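Side-chain contacts in WbbM protein (PDB 6U4B), which polymerises O-antigen polysaccharide in Klebsiella pneumoniae, probably through two glycosyltransferase activities carried on a single chain of a trimeric enzyme: residues S57-G62 with V337-V342; E288-A293 with R363-N368; P303-F308 with Q394-Y399; N368-I373 with T386-F391. All blocks are in the same frame, centred on the assembly; numbering follows the deposited sequence.

Interaction 1 of 4, residues S57-G62 with V337-V342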
loop_
_atom_site.group_PDB
_atom_site.type_symbol
_atom_site.label_atom_id
_atom_site.label_comp_id
_atom_site.label_asym_id
_atom_site.label_seq_id
_atom_site.Cartn_x
_atom_site.Cartn_y
_atom_site.Cartn_z
ATOM N N SER A 57 14.645 -25.977 5.453
ATOM C CA SER A 57 15.638 -25.196 4.735
ATOM C C SER A 57 14.966 -24.287 3.715
ATOM O O SER A 57 13.952 -24.643 3.109
ATOM C CB SER A 57 16.645 -26.110 4.029
ATOM O OG SER A 57 17.427 -25.388 3.089
ATOM N N CYS A 58 15.545 -23.101 3.533
ATOM C CA CYS A 58 15.131 -22.184 2.480
ATOM C C CYS A 58 15.959 -22.330 1.210
ATOM O O CYS A 58 15.719 -21.596 0.244
ATOM C CB CYS A 58 15.220 -20.733 2.968
ATOM S SG CYS A 58 14.096 -20.311 4.311
ATOM N N ASN A 59 16.917 -23.251 1.183
ATOM C CA ASN A 59 17.888 -23.329 0.105
ATOM C C ASN A 59 17.680 -24.571 -0.748
ATOM O O ASN A 59 17.032 -25.541 -0.346
ATOM C CB ASN A 59 19.319 -23.329 0.654
ATOM C CG ASN A 59 19.753 -21.966 1.142
ATOM O OD1 ASN A 59 19.001 -21.269 1.823
ATOM N ND2 ASN A 59 20.970 -21.571 0.784
ATOM N N GLU A 60 18.238 -24.512 -1.951
ATOM C CA GLU A 60 18.388 -25.653 -2.836
ATOM C C GLU A 60 19.855 -26.065 -2.848
ATOM O O GLU A 60 20.750 -25.225 -2.726
ATOM C CB GLU A 60 17.936 -25.320 -4.264
ATOM C CG GLU A 60 16.543 -24.720 -4.371
ATOM C CD GLU A 60 15.448 -25.761 -4.253
ATOM O OE1 GLU A 60 14.372 -25.434 -3.719
ATOM O OE2 GLU A 60 15.668 -26.909 -4.691
ATOM N N ILE A 61 20.104 -27.364 -2.985
ATOM C CA ILE A 61 21.466 -27.879 -3.058
ATOM C C ILE A 61 21.717 -28.688 -4.320
ATOM O O ILE A 61 22.839 -29.171 -4.515
ATOM C CB ILE A 61 21.834 -28.706 -1.807
ATOM C CG1 ILE A 61 21.027 -30.003 -1.753
ATOM C CG2 ILE A 61 21.600 -27.886 -0.543
ATOM C CD1 ILE A 61 21.285 -30.807 -0.497
ATOM N N GLY A 62 20.717 -28.846 -5.184
ATOM C CA GLY A 62 20.900 -29.533 -6.444
ATOM C C GLY A 62 20.312 -30.922 -6.532
ATOM O O GLY A 62 20.679 -31.668 -7.446
ATOM N N VAL A 337 18.744 -16.639 -6.085
ATOM C CA VAL A 337 19.618 -15.762 -5.316
ATOM C C VAL A 337 20.801 -16.577 -4.811
ATOM O O VAL A 337 20.625 -17.538 -4.050
ATOM C CB VAL A 337 18.869 -15.101 -4.151
ATOM C CG1 VAL A 337 19.856 -14.438 -3.201
ATOM C CG2 VAL A 337 17.856 -14.083 -4.676
ATOM N N LEU A 338 22.005 -16.201 -5.238
ATOM C CA LEU A 338 23.233 -16.762 -4.682
ATOM C C LEU A 338 23.500 -16.040 -3.371
ATOM O O LEU A 338 24.090 -14.957 -3.356
ATOM C CB LEU A 338 24.393 -16.598 -5.657
ATOM C CG LEU A 338 24.101 -17.052 -7.090
ATOM C CD1 LEU A 338 25.301 -16.802 -7.995
ATOM C CD2 LEU A 338 23.708 -18.515 -7.100
ATOM N N GLU A 339 23.059 -16.631 -2.265
ATOM C CA GLU A 339 23.032 -15.948 -0.980
ATOM C C GLU A 339 24.287 -16.252 -0.175
ATOM O O GLU A 339 24.792 -17.378 -0.181
ATOM C CB GLU A 339 21.785 -16.335 -0.180
ATOM C CG GLU A 339 21.620 -17.826 0.097
ATOM C CD GLU A 339 22.237 -18.252 1.420
ATOM O OE1 GLU A 339 22.552 -19.452 1.570
ATOM O OE2 GLU A 339 22.411 -17.390 2.308
ATOM N N ASN A 340 24.791 -15.232 0.510
ATOM C CA ASN A 340 25.950 -15.338 1.393
ATOM C C ASN A 340 25.467 -15.049 2.813
ATOM O O ASN A 340 25.527 -13.912 3.289
ATOM C CB ASN A 340 27.062 -14.379 0.961
ATOM C CG ASN A 340 28.263 -14.411 1.894
ATOM O OD1 ASN A 340 28.455 -15.364 2.651
ATOM N ND2 ASN A 340 29.078 -13.363 1.843
ATOM N N LYS A 341 24.982 -16.097 3.484
ATOM C CA LYS A 341 24.537 -16.022 4.874
ATOM C C LYS A 341 23.449 -14.967 5.062
ATOM O O LYS A 341 23.468 -14.185 6.016
ATOM C CB LYS A 341 25.718 -15.776 5.814
ATOM C CG LYS A 341 26.736 -16.913 5.807
ATOM C CD LYS A 341 27.960 -16.578 6.637
ATOM C CE LYS A 341 29.038 -17.642 6.486
ATOM N NZ LYS A 341 28.618 -18.963 7.038
ATOM N N VAL A 342 22.488 -14.946 4.139
ATOM C CA VAL A 342 21.283 -14.154 4.339
ATOM C C VAL A 342 20.448 -14.807 5.431
ATOM O O VAL A 342 20.310 -16.038 5.481
ATOM C CB VAL A 342 20.497 -14.024 3.025
ATOM C CG1 VAL A 342 19.253 -13.166 3.226
ATOM C CG2 VAL A 342 21.381 -13.430 1.942
#
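The amide of Asn-59 and the carboxylate of Glu-339 meet with their planes almost perpendicular, 88° apart. Relative to the amide, the oxygen lies close to the plane at the ND2 edge; relative to the carboxylate, the nitrogen comes to OE1 on the anti side, 34° above the plane. This bond, Asn-59 ND2 to Glu-339 OE1 at 2.8 Å, ties a loop of the DUF4422 region to strand 333-340, one of the parallel strands in the Rossmann-like sheet expected of a family 8 (GT-A) glycosyltransferase. The two side chains reach for each other from opposite directions. Glu-339 holds CG between its backbone N and carbonyl carbon (chi1 58°), and a further bend at chi2 turns the carboxylate toward the loop that follows the strand. There OE2 accepts from Val-342 N at 3.1 Å, nearly in line with the CD-OE2 bond, so the group is gripped at both oxygens. An asparagine suits the facing position because its amide can donate and accept at once: while ND2 serves Glu-339, OD1 takes a hydrogen bond from Lys-347 of helix 344-352, whose ammonium probably adds a weak, long attraction to OE1. The backbone of Asn-59 is steadied by an ST turn, in which its N donates to Ser-57 OG at 2.9 Å.

Interaction 2 of 4, residues E288-A293 with R363-N368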
loop_
_atom_site.group_PDB
_atom_site.type_symbol
_atom_site.label_atom_id
_atom_site.label_comp_id
_atom_site.label_asym_id
_atom_site.label_seq_id
_atom_site.Cartn_x
_atom_site.Cartn_y
_atom_site.Cartn_z
ATOM N N GLU A 288 35.388 -32.072 1.207
ATOM C CA GLU A 288 34.077 -31.844 0.619
ATOM C C GLU A 288 34.206 -30.979 -0.626
ATOM O O GLU A 288 34.962 -30.004 -0.648
ATOM C CB GLU A 288 33.145 -31.179 1.633
ATOM C CG GLU A 288 31.671 -31.451 1.388
ATOM C CD GLU A 288 30.789 -30.890 2.485
ATOM O OE1 GLU A 288 30.139 -29.848 2.254
ATOM O OE2 GLU A 288 30.756 -31.487 3.583
ATOM N N THR A 289 33.476 -31.356 -1.672
ATOM C CA THR A 289 33.415 -30.601 -2.918
ATOM C C THR A 289 31.953 -30.415 -3.306
ATOM O O THR A 289 31.040 -30.867 -2.608
ATOM C CB THR A 289 34.195 -31.305 -4.036
ATOM O OG1 THR A 289 33.623 -32.597 -4.270
ATOM C CG2 THR A 289 35.661 -31.472 -3.654
ATOM N N PHE A 290 31.726 -29.735 -4.429
ATOM C CA PHE A 290 30.386 -29.562 -4.972
ATOM C C PHE A 290 30.439 -29.701 -6.483
ATOM O O PHE A 290 31.254 -29.047 -7.140
ATOM C CB PHE A 290 29.792 -28.203 -4.588
ATOM C CG PHE A 290 28.503 -27.887 -5.291
ATOM C CD1 PHE A 290 27.311 -28.466 -4.878
ATOM C CD2 PHE A 290 28.488 -27.017 -6.373
ATOM C CE1 PHE A 290 26.125 -28.179 -5.528
ATOM C CE2 PHE A 290 27.309 -26.726 -7.030
ATOM C CZ PHE A 290 26.124 -27.306 -6.609
ATOM N N ASN A 291 29.560 -30.549 -7.026
ATOM C CA ASN A 291 29.533 -30.828 -8.457
ATOM C C ASN A 291 28.131 -30.747 -9.050
ATOM O O ASN A 291 27.948 -31.100 -10.222
ATOM C CB ASN A 291 30.147 -32.210 -8.753
ATOM C CG ASN A 291 29.329 -33.363 -8.169
ATOM O OD1 ASN A 291 28.449 -33.164 -7.322
ATOM N ND2 ASN A 291 29.633 -34.575 -8.606
ATOM N N GLY A 292 27.145 -30.289 -8.280
ATOM C CA GLY A 292 25.774 -30.238 -8.736
ATOM C C GLY A 292 25.473 -29.035 -9.616
ATOM O O GLY A 292 26.349 -28.261 -10.008
ATOM N N ALA A 293 24.188 -28.893 -9.932
ATOM C CA ALA A 293 23.692 -27.813 -10.773
ATOM C C ALA A 293 22.208 -27.630 -10.490
ATOM O O ALA A 293 21.531 -28.560 -10.043
ATOM C CB ALA A 293 23.926 -28.097 -12.261
ATOM N N ARG A 363 14.380 -19.048 -5.529
ATOM C CA ARG A 363 15.144 -20.077 -4.840
ATOM C C ARG A 363 16.473 -19.491 -4.386
ATOM O O ARG A 363 16.959 -18.499 -4.936
ATOM C CB ARG A 363 15.381 -21.300 -5.735
ATOM C CG ARG A 363 14.115 -22.052 -6.122
ATOM C CD ARG A 363 14.425 -23.161 -7.114
ATOM N NE ARG A 363 14.880 -22.636 -8.400
ATOM C CZ ARG A 363 15.458 -23.372 -9.346
ATOM N NH1 ARG A 363 15.664 -24.668 -9.154
ATOM N NH2 ARG A 363 15.835 -22.810 -10.485
ATOM N N PHE A 364 17.051 -20.113 -3.364
ATOM C CA PHE A 364 18.314 -19.676 -2.787
ATOM C C PHE A 364 19.360 -20.768 -2.934
ATOM O O PHE A 364 19.054 -21.958 -2.797
ATOM C CB PHE A 364 18.158 -19.317 -1.307
ATOM C CG PHE A 364 17.328 -18.092 -1.065
ATOM C CD1 PHE A 364 17.899 -16.831 -1.127
ATOM C CD2 PHE A 364 15.979 -18.199 -0.774
ATOM C CE1 PHE A 364 17.135 -15.696 -0.907
ATOM C CE2 PHE A 364 15.209 -17.069 -0.551
ATOM C CZ PHE A 364 15.789 -15.817 -0.617
ATOM N N PHE A 365 20.595 -20.356 -3.204
ATOM C CA PHE A 365 21.735 -21.261 -3.234
ATOM C C PHE A 365 22.879 -20.627 -2.462
ATOM O O PHE A 365 23.191 -19.449 -2.666
ATOM C CB PHE A 365 22.169 -21.571 -4.671
ATOM C CG PHE A 365 23.305 -22.553 -4.758
ATOM C CD1 PHE A 365 23.076 -23.911 -4.589
ATOM C CD2 PHE A 365 24.598 -22.120 -4.998
ATOM C CE1 PHE A 365 24.119 -24.822 -4.661
ATOM C CE2 PHE A 365 25.649 -23.027 -5.072
ATOM C CZ PHE A 365 25.406 -24.379 -4.904
ATOM N N ASP A 366 23.488 -21.400 -1.566
ATOM C CA ASP A 366 24.635 -20.925 -0.800
ATOM C C ASP A 366 25.797 -20.625 -1.739
ATOM O O ASP A 366 26.420 -21.546 -2.279
ATOM C CB ASP A 366 25.041 -21.960 0.252
ATOM C CG ASP A 366 26.116 -21.446 1.201
ATOM O OD1 ASP A 366 26.415 -22.147 2.190
ATOM O OD2 ASP A 366 26.649 -20.338 0.976
ATOM N N VAL A 367 26.101 -19.338 -1.929
ATOM C CA VAL A 367 27.158 -18.943 -2.851
ATOM C C VAL A 367 28.513 -19.488 -2.420
ATOM O O VAL A 367 29.398 -19.683 -3.261
ATOM C CB VAL A 367 27.190 -17.404 -2.986
ATOM C CG1 VAL A 367 27.800 -16.762 -1.746
ATOM C CG2 VAL A 367 27.934 -16.981 -4.252
ATOM N N ASN A 368 28.690 -19.773 -1.127
ATOM C CA ASN A 368 29.987 -20.184 -0.608
ATOM C C ASN A 368 30.402 -21.577 -1.062
ATOM O O ASN A 368 31.566 -21.945 -0.878
ATOM C CB ASN A 368 29.976 -20.107 0.918
ATOM C CG ASN A 368 29.743 -18.694 1.420
ATOM O OD1 ASN A 368 30.614 -17.833 1.300
ATOM N ND2 ASN A 368 28.561 -18.446 1.976
#
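Phe-365 and Phe-290 come from opposite directions, the outer end of the Phe-365 ring settling over one face of Phe-290, and so join the end of strand 360-366 in the Rossmann-like sheet of the family 8 glycosyltransferase region to the linker that leads into that sheet from strand 277-285. At the start of its segment, Arg-363 forms a salt bridge with Asp-334 and donates to Asn-295 O, holding another part of the linker. Phe-364 turns to the other side of the sheet, against Leu-350 and Val-351 of helix 344-352. Phe-365 then carries the contact: with CG trans to the backbone N (chi1 -177°) its ring projects from the strand, and its CZ lies 3.5 Å from Phe-290 CZ. The planes are inclined at 49°, with centroids 5.2 Å apart, an oblique pairing. On the opposite face of the Phe-290 ring sits Gly-292 N, 3.5 Å above its centre, an approach made easy by the lack of a side chain there. Leu-395 adds an apolar neighbour to both rings. Asp-366 ends the strand in an Asx turn, where its OD2 accepts from Asn-368 N at 3.0 Å and, through the syn lone pair, from Asn-368 ND2 at 2.9 Å.

Interaction 3 of 4, residues P303-F308 with Q394-Y399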
loop_
_atom_site.group_PDB
_atom_site.type_symbol
_atom_site.label_atom_id
_atom_site.label_comp_id
_atom_site.label_asym_id
_atom_site.label_seq_id
_atom_site.Cartn_x
_atom_site.Cartn_y
_atom_site.Cartn_z
ATOM N N PRO A 303 15.266 -16.772 -16.623
ATOM C CA PRO A 303 16.143 -17.049 -15.475
ATOM C C PRO A 303 16.891 -15.790 -15.064
ATOM O O PRO A 303 17.626 -15.201 -15.861
ATOM C CB PRO A 303 17.099 -18.127 -16.007
ATOM C CG PRO A 303 16.492 -18.598 -17.309
ATOM C CD PRO A 303 15.759 -17.414 -17.849
ATOM N N VAL A 304 16.706 -15.381 -13.813
ATOM C CA VAL A 304 17.317 -14.173 -13.271
ATOM C C VAL A 304 18.175 -14.571 -12.081
ATOM O O VAL A 304 17.694 -15.234 -11.155
ATOM C CB VAL A 304 16.256 -13.136 -12.862
ATOM C CG1 VAL A 304 16.922 -11.905 -12.269
ATOM C CG2 VAL A 304 15.390 -12.769 -14.058
ATOM N N VAL A 305 19.441 -14.163 -12.102
ATOM C CA VAL A 305 20.404 -14.544 -11.077
ATOM C C VAL A 305 20.864 -13.292 -10.346
ATOM O O VAL A 305 21.313 -12.325 -10.975
ATOM C CB VAL A 305 21.598 -15.304 -11.680
ATOM C CG1 VAL A 305 22.617 -15.626 -10.598
ATOM C CG2 VAL A 305 21.108 -16.572 -12.340
ATOM N N ILE A 306 20.748 -13.317 -9.021
ATOM C CA ILE A 306 21.144 -12.216 -8.156
ATOM C C ILE A 306 22.043 -12.775 -7.061
ATOM O O ILE A 306 21.922 -13.939 -6.668
ATOM C CB ILE A 306 19.919 -11.500 -7.542
ATOM C CG1 ILE A 306 18.814 -11.330 -8.586
ATOM C CG2 ILE A 306 20.317 -10.147 -6.980
ATOM C CD1 ILE A 306 17.476 -10.928 -8.001
ATOM N N SER A 307 22.947 -11.936 -6.564
ATOM C CA SER A 307 23.879 -12.339 -5.522
ATOM C C SER A 307 23.989 -11.231 -4.488
ATOM O O SER A 307 24.263 -10.079 -4.839
ATOM C CB SER A 307 25.259 -12.658 -6.114
ATOM O OG SER A 307 26.214 -12.909 -5.101
ATOM N N PHE A 308 23.773 -11.575 -3.220
ATOM C CA PHE A 308 23.962 -10.611 -2.144
ATOM C C PHE A 308 24.067 -11.343 -0.815
ATOM O O PHE A 308 23.689 -12.512 -0.690
ATOM C CB PHE A 308 22.829 -9.571 -2.099
ATOM C CG PHE A 308 21.444 -10.164 -2.051
ATOM C CD1 PHE A 308 20.685 -10.279 -3.206
ATOM C CD2 PHE A 308 20.889 -10.580 -0.849
ATOM C CE1 PHE A 308 19.407 -10.808 -3.166
ATOM C CE2 PHE A 308 19.613 -11.114 -0.802
ATOM C CZ PHE A 308 18.869 -11.227 -1.963
ATOM N N GLN A 394 28.817 -22.598 -14.634
ATOM C CA GLN A 394 28.906 -23.928 -14.041
ATOM C C GLN A 394 27.634 -24.306 -13.286
ATOM O O GLN A 394 27.052 -25.365 -13.538
ATOM C CB GLN A 394 30.120 -24.015 -13.110
ATOM C CG GLN A 394 30.412 -25.421 -12.587
ATOM C CD GLN A 394 30.956 -26.357 -13.660
ATOM O OE1 GLN A 394 31.187 -25.952 -14.800
ATOM N NE2 GLN A 394 31.166 -27.617 -13.293
ATOM N N LEU A 395 27.188 -23.450 -12.364
ATOM C CA LEU A 395 25.995 -23.760 -11.583
ATOM C C LEU A 395 24.752 -23.818 -12.465
ATOM O O LEU A 395 23.867 -24.656 -12.250
ATOM C CB LEU A 395 25.815 -22.729 -10.471
ATOM C CG LEU A 395 24.645 -22.971 -9.514
ATOM C CD1 LEU A 395 24.861 -24.260 -8.730
ATOM C CD2 LEU A 395 24.451 -21.787 -8.577
ATOM N N PHE A 396 24.672 -22.942 -13.468
ATOM C CA PHE A 396 23.506 -22.843 -14.338
ATOM C C PHE A 396 23.734 -23.499 -15.695
ATOM O O PHE A 396 23.092 -23.121 -16.681
ATOM C CB PHE A 396 23.103 -21.378 -14.507
ATOM C CG PHE A 396 22.640 -20.736 -13.233
ATOM C CD1 PHE A 396 21.309 -20.803 -12.859
ATOM C CD2 PHE A 396 23.535 -20.089 -12.397
ATOM C CE1 PHE A 396 20.874 -20.225 -11.686
ATOM C CE2 PHE A 396 23.106 -19.507 -11.218
ATOM C CZ PHE A 396 21.772 -19.578 -10.860
ATOM N N ARG A 397 24.613 -24.503 -15.757
ATOM C CA ARG A 397 24.979 -25.134 -17.021
ATOM C C ARG A 397 23.823 -25.871 -17.687
ATOM O O ARG A 397 23.952 -26.253 -18.854
ATOM C CB ARG A 397 26.150 -26.097 -16.808
ATOM C CG ARG A 397 25.868 -27.252 -15.850
ATOM C CD ARG A 397 27.083 -28.165 -15.735
ATOM N NE ARG A 397 26.894 -29.229 -14.754
ATOM C CZ ARG A 397 27.137 -29.097 -13.454
ATOM N NH1 ARG A 397 27.570 -27.938 -12.975
ATOM N NH2 ARG A 397 26.941 -30.121 -12.631
ATOM N N ARG A 398 22.708 -26.079 -16.990
ATOM C CA ARG A 398 21.531 -26.699 -17.587
ATOM C C ARG A 398 20.562 -25.683 -18.174
ATOM O O ARG A 398 19.502 -26.075 -18.674
ATOM C CB ARG A 398 20.821 -27.576 -16.552
ATOM C CG ARG A 398 21.589 -28.848 -16.253
ATOM C CD ARG A 398 21.106 -29.545 -14.999
ATOM N NE ARG A 398 22.165 -30.375 -14.436
ATOM C CZ ARG A 398 21.995 -31.250 -13.451
ATOM N NH1 ARG A 398 20.797 -31.425 -12.914
ATOM N NH2 ARG A 398 23.027 -31.955 -13.010
ATOM N N TYR A 399 20.900 -24.400 -18.131
ATOM C CA TYR A 399 20.113 -23.345 -18.749
ATOM C C TYR A 399 20.724 -22.960 -20.091
ATOM O O TYR A 399 21.940 -23.033 -20.281
ATOM C CB TYR A 399 20.051 -22.114 -17.841
ATOM C CG TYR A 399 19.187 -22.274 -16.611
ATOM C CD1 TYR A 399 17.952 -21.647 -16.527
ATOM C CD2 TYR A 399 19.607 -23.042 -15.530
ATOM C CE1 TYR A 399 17.154 -21.780 -15.405
ATOM C CE2 TYR A 399 18.814 -23.183 -14.403
ATOM C CZ TYR A 399 17.587 -22.548 -14.347
ATOM O OH TYR A 399 16.790 -22.678 -13.231
#
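Val-305 and Phe-396 approach from opposite directions, a methyl meeting the ring's face, between strand 302-309, the first strand of the Rossmann-like sheet, and the turn that leaves helix 392-395. Because Val-305 places CG1 opposite its backbone N (chi1 177°), the other methyl, CG2, is presented to one face of the Phe-396 ring, 3.8 Å from the centroid and offset toward the rim at CZ: a CH-pi contact. Beta-branched valine suits a strand, its backbone bonded to strand 402-405, and offers a methyl to the ring. Pro-303 and Tyr-399 pass alongside each other, with Pro-303 CG 3.5 Å from Tyr-399 CD1. A type I turn, closed by Tyr-399 N to Phe-396 O at 2.9 Å, sets the two aromatic residues side by side; both put CG opposite their carbonyl carbon (chi1 -65° and -72°), and Tyr-399 CD2 meets the edge of the Phe-396 ring. The tyrosine hydroxyl continues to Asp-334 on strand 333-340. With no hydrogen bond across the segments, the contact rests on dispersion and apolar burial.

Interaction 4 of 4, residues N368-I373 with T386-F391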
loop_
_atom_site.group_PDB
_atom_site.type_symbol
_atom_site.label_atom_id
_atom_site.label_comp_id
_atom_site.label_asym_id
_atom_site.label_seq_id
_atom_site.Cartn_x
_atom_site.Cartn_y
_atom_site.Cartn_z
ATOM N N ASN A 368 28.690 -19.773 -1.127
ATOM C CA ASN A 368 29.987 -20.184 -0.608
ATOM C C ASN A 368 30.402 -21.577 -1.062
ATOM O O ASN A 368 31.566 -21.945 -0.878
ATOM C CB ASN A 368 29.976 -20.107 0.918
ATOM C CG ASN A 368 29.743 -18.694 1.420
ATOM O OD1 ASN A 368 30.614 -17.833 1.300
ATOM N ND2 ASN A 368 28.561 -18.446 1.976
ATOM N N ALA A 369 29.493 -22.349 -1.662
ATOM C CA ALA A 369 29.877 -23.630 -2.241
ATOM C C ALA A 369 30.834 -23.460 -3.415
ATOM O O ALA A 369 31.489 -24.430 -3.810
ATOM C CB ALA A 369 28.637 -24.400 -2.692
ATOM N N PHE A 370 30.925 -22.252 -3.978
ATOM C CA PHE A 370 31.786 -22.013 -5.129
ATOM C C PHE A 370 33.267 -22.141 -4.797
ATOM O O PHE A 370 34.078 -22.312 -5.712
ATOM C CB PHE A 370 31.508 -20.629 -5.717
ATOM C CG PHE A 370 30.168 -20.509 -6.386
ATOM C CD1 PHE A 370 29.502 -21.634 -6.841
ATOM C CD2 PHE A 370 29.577 -19.268 -6.563
ATOM C CE1 PHE A 370 28.272 -21.528 -7.458
ATOM C CE2 PHE A 370 28.343 -19.152 -7.181
ATOM C CZ PHE A 370 27.689 -20.284 -7.628
ATOM N N THR A 371 33.643 -22.061 -3.518
ATOM C CA THR A 371 35.050 -22.175 -3.154
ATOM C C THR A 371 35.577 -23.599 -3.262
ATOM O O THR A 371 36.781 -23.809 -3.070
ATOM C CB THR A 371 35.278 -21.659 -1.732
ATOM O OG1 THR A 371 34.562 -22.480 -0.801
ATOM C CG2 THR A 371 34.803 -20.220 -1.606
ATOM N N GLU A 372 34.720 -24.572 -3.569
ATOM C CA GLU A 372 35.112 -25.976 -3.597
ATOM C C GLU A 372 34.444 -26.704 -4.757
ATOM O O GLU A 372 33.962 -27.831 -4.609
ATOM C CB GLU A 372 34.787 -26.662 -2.269
ATOM C CG GLU A 372 33.433 -26.273 -1.691
ATOM C CD GLU A 372 33.168 -26.926 -0.351
ATOM O OE1 GLU A 372 32.121 -27.591 -0.206
ATOM O OE2 GLU A 372 34.016 -26.779 0.556
ATOM N N ILE A 373 34.415 -26.075 -5.929
ATOM C CA ILE A 373 33.901 -26.736 -7.125
ATOM C C ILE A 373 34.861 -27.842 -7.551
ATOM O O ILE A 373 34.456 -28.984 -7.767
ATOM C CB ILE A 373 33.677 -25.739 -8.274
ATOM C CG1 ILE A 373 32.719 -24.625 -7.844
ATOM C CG2 ILE A 373 33.116 -26.459 -9.493
ATOM C CD1 ILE A 373 31.291 -25.085 -7.686
ATOM N N THR A 386 32.345 -12.349 -3.983
ATOM C CA THR A 386 33.017 -11.351 -4.813
ATOM C C THR A 386 33.129 -11.819 -6.260
ATOM O O THR A 386 33.014 -11.013 -7.191
ATOM C CB THR A 386 34.404 -11.038 -4.244
ATOM O OG1 THR A 386 34.270 -10.481 -2.930
ATOM C CG2 THR A 386 35.145 -10.045 -5.135
ATOM N N TYR A 387 33.332 -13.120 -6.469
ATOM C CA TYR A 387 33.531 -13.677 -7.801
ATOM C C TYR A 387 32.374 -14.568 -8.241
ATOM O O TYR A 387 32.555 -15.426 -9.110
ATOM C CB TYR A 387 34.852 -14.448 -7.849
ATOM C CG TYR A 387 36.058 -13.572 -7.602
ATOM C CD1 TYR A 387 36.578 -13.411 -6.323
ATOM C CD2 TYR A 387 36.668 -12.895 -8.648
ATOM C CE1 TYR A 387 37.677 -12.603 -6.099
ATOM C CE2 TYR A 387 37.761 -12.086 -8.432
ATOM C CZ TYR A 387 38.263 -11.943 -7.159
ATOM O OH TYR A 387 39.358 -11.136 -6.953
ATOM N N ALA A 388 31.183 -14.359 -7.670
ATOM C CA ALA A 388 30.051 -15.244 -7.936
ATOM C C ALA A 388 29.712 -15.305 -9.420
ATOM O O ALA A 388 29.350 -16.370 -9.936
ATOM C CB ALA A 388 28.834 -14.785 -7.131
ATOM N N ARG A 389 29.820 -14.173 -10.125
ATOM C CA ARG A 389 29.461 -14.135 -11.539
ATOM C C ARG A 389 30.268 -15.133 -12.363
ATOM O O ARG A 389 29.756 -15.683 -13.346
ATOM C CB ARG A 389 29.649 -12.720 -12.089
ATOM C CG ARG A 389 28.553 -11.736 -11.689
ATOM C CD ARG A 389 28.815 -10.366 -12.295
ATOM N NE ARG A 389 29.927 -9.685 -11.643
ATOM C CZ ARG A 389 29.858 -8.466 -11.117
ATOM N NH1 ARG A 389 28.730 -7.771 -11.182
ATOM N NH2 ARG A 389 30.928 -7.933 -10.542
ATOM N N LEU A 390 31.525 -15.380 -11.982
ATOM C CA LEU A 390 32.364 -16.308 -12.733
ATOM C C LEU A 390 31.825 -17.731 -12.710
ATOM O O LEU A 390 32.133 -18.512 -13.617
ATOM C CB LEU A 390 33.789 -16.302 -12.178
ATOM C CG LEU A 390 34.521 -14.963 -12.137
ATOM C CD1 LEU A 390 35.940 -15.159 -11.625
ATOM C CD2 LEU A 390 34.526 -14.314 -13.510
ATOM N N PHE A 391 31.034 -18.088 -11.705
ATOM C CA PHE A 391 30.550 -19.452 -11.546
ATOM C C PHE A 391 29.183 -19.676 -12.173
ATOM O O PHE A 391 28.649 -20.786 -12.076
ATOM C CB PHE A 391 30.516 -19.819 -10.060
ATOM C CG PHE A 391 31.869 -19.798 -9.410
ATOM C CD1 PHE A 391 32.345 -18.642 -8.810
ATOM C CD2 PHE A 391 32.676 -20.924 -9.421
ATOM C CE1 PHE A 391 33.595 -18.616 -8.223
ATOM C CE2 PHE A 391 33.933 -20.905 -8.834
ATOM C CZ PHE A 391 34.392 -19.749 -8.234
#
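Phe-370 and Phe-391 lie almost parallel, planes 12° apart, but displaced, so that little of one ring lies over the other; their centroids are 4.6 Å apart. Over one face of each ring stands the partner's CB. Phe-370 CB is 3.6 Å from the centroid of the Phe-391 ring, and Phe-391 CB 3.5 Å from that of Phe-370, each only 4° off the normal, a reciprocal pair of CH-pi contacts. The two side chains run in opposite directions from facing 3-10 turns, and a chi2 of -22° in Phe-370, away from the commoner near-perpendicular setting, goes with the near-parallel planes. Phenylalanine suits both places, each offering a broad apolar face to receive the partner's CB-H groups. Ile-373 CG1 adds a looser contact, 4.0 Å from Phe-391 CD2. In the second turn Ala-388 O accepts from Phe-391 N at 3.0 Å and also lies in the plane of the Phe-391 ring at its edge. Within the GT8 region the pair lies in the connection between strand 360-366 and helix 392-395: Phe-391 leans on Met-494 of helix 489-499, Leu-390 packs on that helix and on helix 505-513, and Arg-389 forms salt bridges to Asp-506 and to the magnesium ligand Asp-406.

In the fold
Interaction 1 joins the DUF4422 and family 8 regions and interaction 2 brings in the linker, while interactions 3 and 4 lie within the family 8 region. Interactions 1 to 3 share one sheet, through neighbouring strands 302-309, 333-340 and 360-366; the centres of interactions 1 and 2 are 8 Å apart, and Glu-60 N bonds to Phe-364 O at 2.8 Å. Interaction 4 joins interaction 2 through Phe-290 N to Glu-372 O, 2.9 Å, and interaction 3 through Leu-395 against Phe-370. Arg-397 reaches back to the linker at Asn-291 O. The side chains of Val-305 and Ala-388 are about 14 and 13 Å from the magnesium ion, too far for direct contact; the nearer tie is Arg-389, bridged to Asp-406.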